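Local atomic coordinates of ESX secretion system protein EccC (Thermomonospora curvata, PDB entry 4NH0), a protein that forms part of the ESX (type VII) secretion system, which exports EsxA and EsxB, and may be its ATP-driven translocase subunit. Residues L268-R272 with A329-P334; L733-E737 with R795-I801. All coordinates share one frame; numbering follows the deposited sequence.

Contact 1. Residues L268-R272 with A329-P334; sequences LWRPR and AMTHSP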
loop_
_atom_site.group_PDB
_atom_site.type_symbol
_atom_site.label_atom_id
_atom_site.label_comp_id
_atom_site.label_asym_id
_atom_site.label_seq_id
_atom_site.Cartn_x
_atom_site.Cartn_y
_atom_site.Cartn_z
ATOM N N LEU A 268 28.716 44.191 -15.122
ATOM C CA LEU A 268 27.804 44.523 -14.035
ATOM C C LEU A 268 28.199 43.785 -12.765
ATOM O O LEU A 268 28.098 44.321 -11.661
ATOM C CB LEU A 268 26.360 44.188 -14.412
ATOM C CG LEU A 268 25.719 45.069 -15.484
ATOM C CD1 LEU A 268 24.276 44.657 -15.729
ATOM C CD2 LEU A 268 25.801 46.532 -15.084
ATOM N N TRP A 269 28.662 42.551 -12.932
ATOM C CA TRP A 269 29.023 41.703 -11.805
ATOM C C TRP A 269 30.522 41.735 -11.542
ATOM O O TRP A 269 31.094 40.769 -11.037
ATOM C CB TRP A 269 28.569 40.267 -12.057
ATOM C CG TRP A 269 27.101 40.140 -12.309
ATOM C CD1 TRP A 269 26.136 41.056 -12.013
ATOM C CD2 TRP A 269 26.429 39.032 -12.919
ATOM N NE1 TRP A 269 24.904 40.585 -12.396
ATOM C CE2 TRP A 269 25.057 39.345 -12.956
ATOM C CE3 TRP A 269 26.856 37.806 -13.437
ATOM C CZ2 TRP A 269 24.110 38.476 -13.487
ATOM C CZ3 TRP A 269 25.913 36.946 -13.964
ATOM C CH2 TRP A 269 24.556 37.285 -13.987
ATOM N N ARG A 270 31.155 42.849 -11.890
ATOM C CA ARG A 270 32.587 43.015 -11.674
ATOM C C ARG A 270 32.901 43.031 -10.182
ATOM O O ARG A 270 32.054 43.415 -9.374
ATOM C CB ARG A 270 33.087 44.302 -12.335
ATOM C CG ARG A 270 32.012 45.343 -12.590
ATOM C CD ARG A 270 32.582 46.530 -13.350
ATOM N NE ARG A 270 31.700 47.693 -13.320
ATOM C CZ ARG A 270 32.025 48.888 -13.800
ATOM N NH1 ARG A 270 33.218 49.083 -14.348
ATOM N NH2 ARG A 270 31.162 49.893 -13.733
ATOM N N PRO A 271 34.120 42.606 -9.810
ATOM C CA PRO A 271 34.537 42.606 -8.404
ATOM C C PRO A 271 34.460 43.991 -7.775
ATOM O O PRO A 271 35.179 44.901 -8.183
ATOM C CB PRO A 271 35.991 42.115 -8.466
ATOM C CG PRO A 271 36.418 42.347 -9.881
ATOM C CD PRO A 271 35.188 42.107 -10.691
ATOM N N ARG A 272 33.583 44.141 -6.789
ATOM C CA ARG A 272 33.380 45.425 -6.134
ATOM C C ARG A 272 34.310 45.593 -4.939
ATOM O O ARG A 272 34.732 44.606 -4.337
ATOM C CB ARG A 272 31.922 45.569 -5.694
ATOM C CG ARG A 272 30.928 45.557 -6.840
ATOM C CD ARG A 272 29.666 46.315 -6.474
ATOM N NE ARG A 272 29.070 46.961 -7.637
ATOM C CZ ARG A 272 28.196 47.959 -7.571
ATOM N NH1 ARG A 272 27.818 48.433 -6.391
ATOM N NH2 ARG A 272 27.706 48.490 -8.682
ATOM N N ALA A 329 20.866 42.272 -7.737
ATOM C CA ALA A 329 21.048 41.319 -8.823
ATOM C C ALA A 329 21.876 41.920 -9.953
ATOM O O ALA A 329 22.602 41.210 -10.645
ATOM C CB ALA A 329 19.701 40.854 -9.346
ATOM N N MET A 330 21.764 43.231 -10.135
ATOM C CA MET A 330 22.472 43.918 -11.208
ATOM C C MET A 330 23.880 44.331 -10.802
ATOM O O MET A 330 24.637 44.858 -11.615
ATOM C CB MET A 330 21.690 45.153 -11.654
ATOM C CG MET A 330 20.457 44.849 -12.476
ATOM S SD MET A 330 19.630 46.357 -13.007
ATOM C CE MET A 330 19.032 46.968 -11.439
ATOM N N THR A 331 24.229 44.096 -9.544
ATOM C CA THR A 331 25.521 44.521 -9.026
ATOM C C THR A 331 26.361 43.339 -8.564
ATOM O O THR A 331 27.561 43.475 -8.323
ATOM C CB THR A 331 25.353 45.506 -7.859
ATOM O OG1 THR A 331 24.503 44.925 -6.865
ATOM C CG2 THR A 331 24.730 46.802 -8.347
ATOM N N HIS A 332 25.726 42.180 -8.440
ATOM C CA HIS A 332 26.416 40.979 -7.991
ATOM C C HIS A 332 26.071 39.778 -8.862
ATOM O O HIS A 332 24.977 39.693 -9.417
ATOM C CB HIS A 332 26.070 40.675 -6.532
ATOM C CG HIS A 332 26.386 41.793 -5.591
ATOM N ND1 HIS A 332 25.660 42.964 -5.554
ATOM C CD2 HIS A 332 27.352 41.921 -4.653
ATOM C CE1 HIS A 332 26.164 43.764 -4.632
ATOM N NE2 HIS A 332 27.193 43.155 -4.072
ATOM N N SER A 333 27.017 38.853 -8.978
ATOM C CA SER A 333 26.795 37.616 -9.713
ATOM C C SER A 333 26.115 36.593 -8.813
ATOM O O SER A 333 26.235 36.670 -7.591
ATOM C CB SER A 333 28.120 37.064 -10.244
ATOM O OG SER A 333 28.955 36.642 -9.181
ATOM N N PRO A 334 25.396 35.628 -9.411
ATOM C CA PRO A 334 24.798 34.538 -8.633
ATOM C C PRO A 334 25.862 33.720 -7.912
ATOM O O PRO A 334 25.562 32.979 -6.977
ATOM C CB PRO A 334 24.088 33.694 -9.696
ATOM C CG PRO A 334 23.853 34.629 -10.827
ATOM C CD PRO A 334 25.028 35.552 -10.835
#

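Contact 2. Residues L733-E737 with R795-I801; sequences LEQRE and RGLGYGI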
loop_
_atom_site.group_PDB
_atom_site.type_symbol
_atom_site.label_atom_id
_atom_site.label_comp_id
_atom_site.label_asym_id
_atom_site.label_seq_id
_atom_site.Cartn_x
_atom_site.Cartn_y
_atom_site.Cartn_z
ATOM N N LEU A 733 3.259 -23.912 1.550
ATOM C CA LEU A 733 4.015 -23.660 2.767
ATOM C C LEU A 733 4.392 -24.969 3.447
ATOM O O LEU A 733 5.541 -25.168 3.831
ATOM C CB LEU A 733 3.214 -22.779 3.725
ATOM C CG LEU A 733 3.919 -22.383 5.021
ATOM C CD1 LEU A 733 5.254 -21.732 4.719
ATOM C CD2 LEU A 733 3.044 -21.457 5.846
ATOM N N GLU A 734 3.418 -25.862 3.583
ATOM C CA GLU A 734 3.650 -27.163 4.198
ATOM C C GLU A 734 4.626 -27.994 3.372
ATOM O O GLU A 734 5.428 -28.749 3.919
ATOM C CB GLU A 734 2.332 -27.918 4.368
ATOM C CG GLU A 734 1.329 -27.215 5.265
ATOM C CD GLU A 734 -0.030 -27.886 5.257
ATOM O OE1 GLU A 734 -0.110 -29.063 4.847
ATOM O OE2 GLU A 734 -1.017 -27.234 5.656
ATOM N N GLN A 735 4.549 -27.850 2.054
ATOM C CA GLN A 735 5.446 -28.559 1.152
ATOM C C GLN A 735 6.877 -28.067 1.319
ATOM O O GLN A 735 7.804 -28.863 1.431
ATOM C CB GLN A 735 4.998 -28.388 -0.299
ATOM C CG GLN A 735 5.958 -28.980 -1.317
ATOM C CD GLN A 735 5.481 -28.801 -2.743
ATOM O OE1 GLN A 735 4.307 -28.528 -2.989
ATOM N NE2 GLN A 735 6.393 -28.954 -3.694
ATOM N N ARG A 736 7.048 -26.751 1.346
ATOM C CA ARG A 736 8.366 -26.158 1.520
ATOM C C ARG A 736 8.899 -26.368 2.932
ATOM O O ARG A 736 10.107 -26.363 3.149
ATOM C CB ARG A 736 8.331 -24.666 1.194
ATOM C CG ARG A 736 8.178 -24.367 -0.281
ATOM C CD ARG A 736 8.286 -22.881 -0.561
ATOM N NE ARG A 736 8.400 -22.607 -1.990
ATOM C CZ ARG A 736 8.520 -21.390 -2.508
ATOM N NH1 ARG A 736 8.538 -20.329 -1.716
ATOM N NH2 ARG A 736 8.620 -21.233 -3.819
ATOM N N GLU A 737 7.994 -26.542 3.889
ATOM C CA GLU A 737 8.389 -26.798 5.269
ATOM C C GLU A 737 9.135 -28.118 5.386
ATOM O O GLU A 737 10.069 -28.248 6.174
ATOM C CB GLU A 737 7.168 -26.811 6.191
ATOM C CG GLU A 737 6.767 -25.447 6.725
ATOM C CD GLU A 737 5.594 -25.521 7.681
ATOM O OE1 GLU A 737 4.908 -26.564 7.702
ATOM O OE2 GLU A 737 5.359 -24.539 8.413
ATOM N N ARG A 795 5.067 -17.860 9.727
ATOM C CA ARG A 795 6.184 -18.741 9.404
ATOM C C ARG A 795 6.467 -18.815 7.907
ATOM O O ARG A 795 7.221 -19.675 7.457
ATOM C CB ARG A 795 5.913 -20.147 9.943
ATOM C CG ARG A 795 4.508 -20.648 9.658
ATOM C CD ARG A 795 4.312 -22.079 10.123
ATOM N NE ARG A 795 2.946 -22.538 9.886
ATOM C CZ ARG A 795 2.533 -23.786 10.078
ATOM N NH1 ARG A 795 1.272 -24.113 9.836
ATOM N NH2 ARG A 795 3.383 -24.708 10.507
ATOM N N GLY A 796 5.871 -17.908 7.142
ATOM C CA GLY A 796 5.990 -17.946 5.696
ATOM C C GLY A 796 7.223 -17.270 5.130
ATOM O O GLY A 796 7.717 -17.666 4.077
ATOM N N LEU A 797 7.720 -16.249 5.821
ATOM C CA LEU A 797 8.855 -15.474 5.329
ATOM C C LEU A 797 10.116 -16.313 5.178
ATOM O O LEU A 797 10.918 -16.084 4.273
ATOM C CB LEU A 797 9.133 -14.290 6.253
ATOM C CG LEU A 797 8.170 -13.116 6.104
ATOM C CD1 LEU A 797 8.588 -11.952 6.986
ATOM C CD2 LEU A 797 8.093 -12.694 4.651
ATOM N N GLY A 798 10.288 -17.286 6.065
ATOM C CA GLY A 798 11.442 -18.161 6.010
ATOM C C GLY A 798 11.365 -19.129 4.847
ATOM O O GLY A 798 12.358 -19.757 4.485
ATOM N N TYR A 799 10.179 -19.245 4.259
ATOM C CA TYR A 799 9.964 -20.164 3.151
ATOM C C TYR A 799 9.458 -19.446 1.905
ATOM O O TYR A 799 8.932 -20.074 0.990
ATOM C CB TYR A 799 8.988 -21.267 3.562
ATOM C CG TYR A 799 9.524 -22.156 4.659
ATOM C CD1 TYR A 799 10.550 -23.055 4.408
ATOM C CD2 TYR A 799 9.011 -22.096 5.945
ATOM C CE1 TYR A 799 11.049 -23.868 5.404
ATOM C CE2 TYR A 799 9.504 -22.908 6.948
ATOM C CZ TYR A 799 10.522 -23.790 6.671
ATOM O OH TYR A 799 11.019 -24.602 7.664
ATOM N N GLY A 800 9.618 -18.128 1.876
ATOM C CA GLY A 800 9.293 -17.348 0.696
ATOM C C GLY A 800 7.819 -17.079 0.476
ATOM O O GLY A 800 7.397 -16.804 -0.647
ATOM N N ILE A 801 7.029 -17.157 1.539
ATOM C CA ILE A 801 5.617 -16.808 1.454
ATOM C C ILE A 801 5.379 -15.473 2.147
ATOM O O ILE A 801 5.600 -15.337 3.348
ATOM C CB ILE A 801 4.711 -17.885 2.081
ATOM C CG1 ILE A 801 4.586 -19.094 1.152
ATOM C CG2 ILE A 801 3.327 -17.326 2.343
ATOM C CD1 ILE A 801 5.722 -20.079 1.250
#

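Contact 1. Residues L268-R272 with A329-P334
The indole of Trp269 packs against the loop Ala329-Pro334 and carries this loop-to-loop contact in the P-loop ATPase fold of the first FtsK domain. The second loop leaves helix 317-329, the helix that begins within the predicted Walker A motif, and leads into strand 337-343; the first follows the short helix 265-268, ahead of strand 279-284. His332 O, Ser333 CA and Pro334 CD lie over one face of the indole, with Met330 O at its edge. Ser333 CA stands over the five-membered ring, 3.8 Å from its centroid, and Pro334 CD over the six-membered ring at 3.7 Å, two CH-pi contacts, the tryptophan and proline side chains crossing at about a right angle. Trp269 has CG anti to its carbonyl carbon (chi1 -57°), which carries the ring along the loop. His358 meets the same indole nearly at a right angle and hydrogen-bonds to His332 O, while Leu583 and His586 also touch the tryptophan. Beside it, Leu268 sets its CB 3.4 Å from Met330 O. Farther along, Arg272 brings its guanidinium obliquely past Thr331, whose CG2 lies over one face, 3.4 Å from NH2. Thr331 OG1 and His332 ND1, 2.6 Å apart, are hydrogen-bonded within the loop and share Leu328 O as a partner. The polar anchor is the indole N-H: Trp269 NE1 donates to Ala329 O across 3.0 Å, in the carbonyl plane but with the oxygen tilted 32° out of the ring plane, a bent bond of 133° at the hydrogen.

Contact 2. Residues L733-E737 with R795-I801
Leu733, Arg736 and Glu737, on one side of helix 719-742, meet the turn that links helix 784-795 to strand 801-807, a strand in the central sheet of the second FtsK domain, another P-loop ATPase fold. The apolar part centres on Leu733. Its CG lies anti to the backbone N (chi1 -177°), directing the branch to the turn, where CD1 lies 3.9 Å from both Tyr799 CB and Ile801 CD1 and also packs on Gly796 CA. The Tyr799 ring reaches along the helix. Glu737 CA sits over one of its faces, 4.2 Å from the ring centroid in a CH-pi contact, and Glu737 CG touches CE2; Phe740, one turn on, meets the ring as well.

The hydrogen bond between helix and turn comes from Arg736. Arg736 CB packs on Tyr799 CB, and the extended chain beyond it brings NH1 to 2.7 Å from Tyr799 O, which lies near the guanidinium plane, with an angle of 153° at the hydrogen. The same guanidinium forms a salt bridge through NE to Asp763 and a hydrogen bond through NH2 to Gly766 O. Within the turn, Gly796 O accepts from Tyr799 N and Ile801 N, which approach from opposite faces of its carbonyl plane.

The charged pair joins partly exposed Glu737 to exposed Arg795: Glu737 OE2 and Arg795 NH2 form a salt bridge of 2.9 Å, the carboxylate and guanidinium planes turned 64° apart.

Buried Arg736 thus has polar partners at all three guanidinium nitrogens, which should fix its rotation, and Asp763 probably balances its charge. Helix and turn are therefore joined by a directional bond inside, an apolar middle and an ion pair beside the exposed Arg795.

Along the chain the two contacts come in series: 268-272 with 329-334 closes before 733-737 with 795-801 opens. Their centres are 68 Å apart, on opposite sides of the chain's centre, and their nearest atoms about 50 Å, so they neither touch nor share a helix or sheet. Each belongs to its own FtsK domain, and the two ten-stranded mixed sheets have the same strand order, which makes the domains repeats of one fold. Contact 1 lies at the loop entering strand 337-343, contact 2 at the turn entering strand 801-807. They thus illustrate how each FtsK module of a rigid, multi-domain ATPase has its own internal contacts, both away from the nucleotide sites.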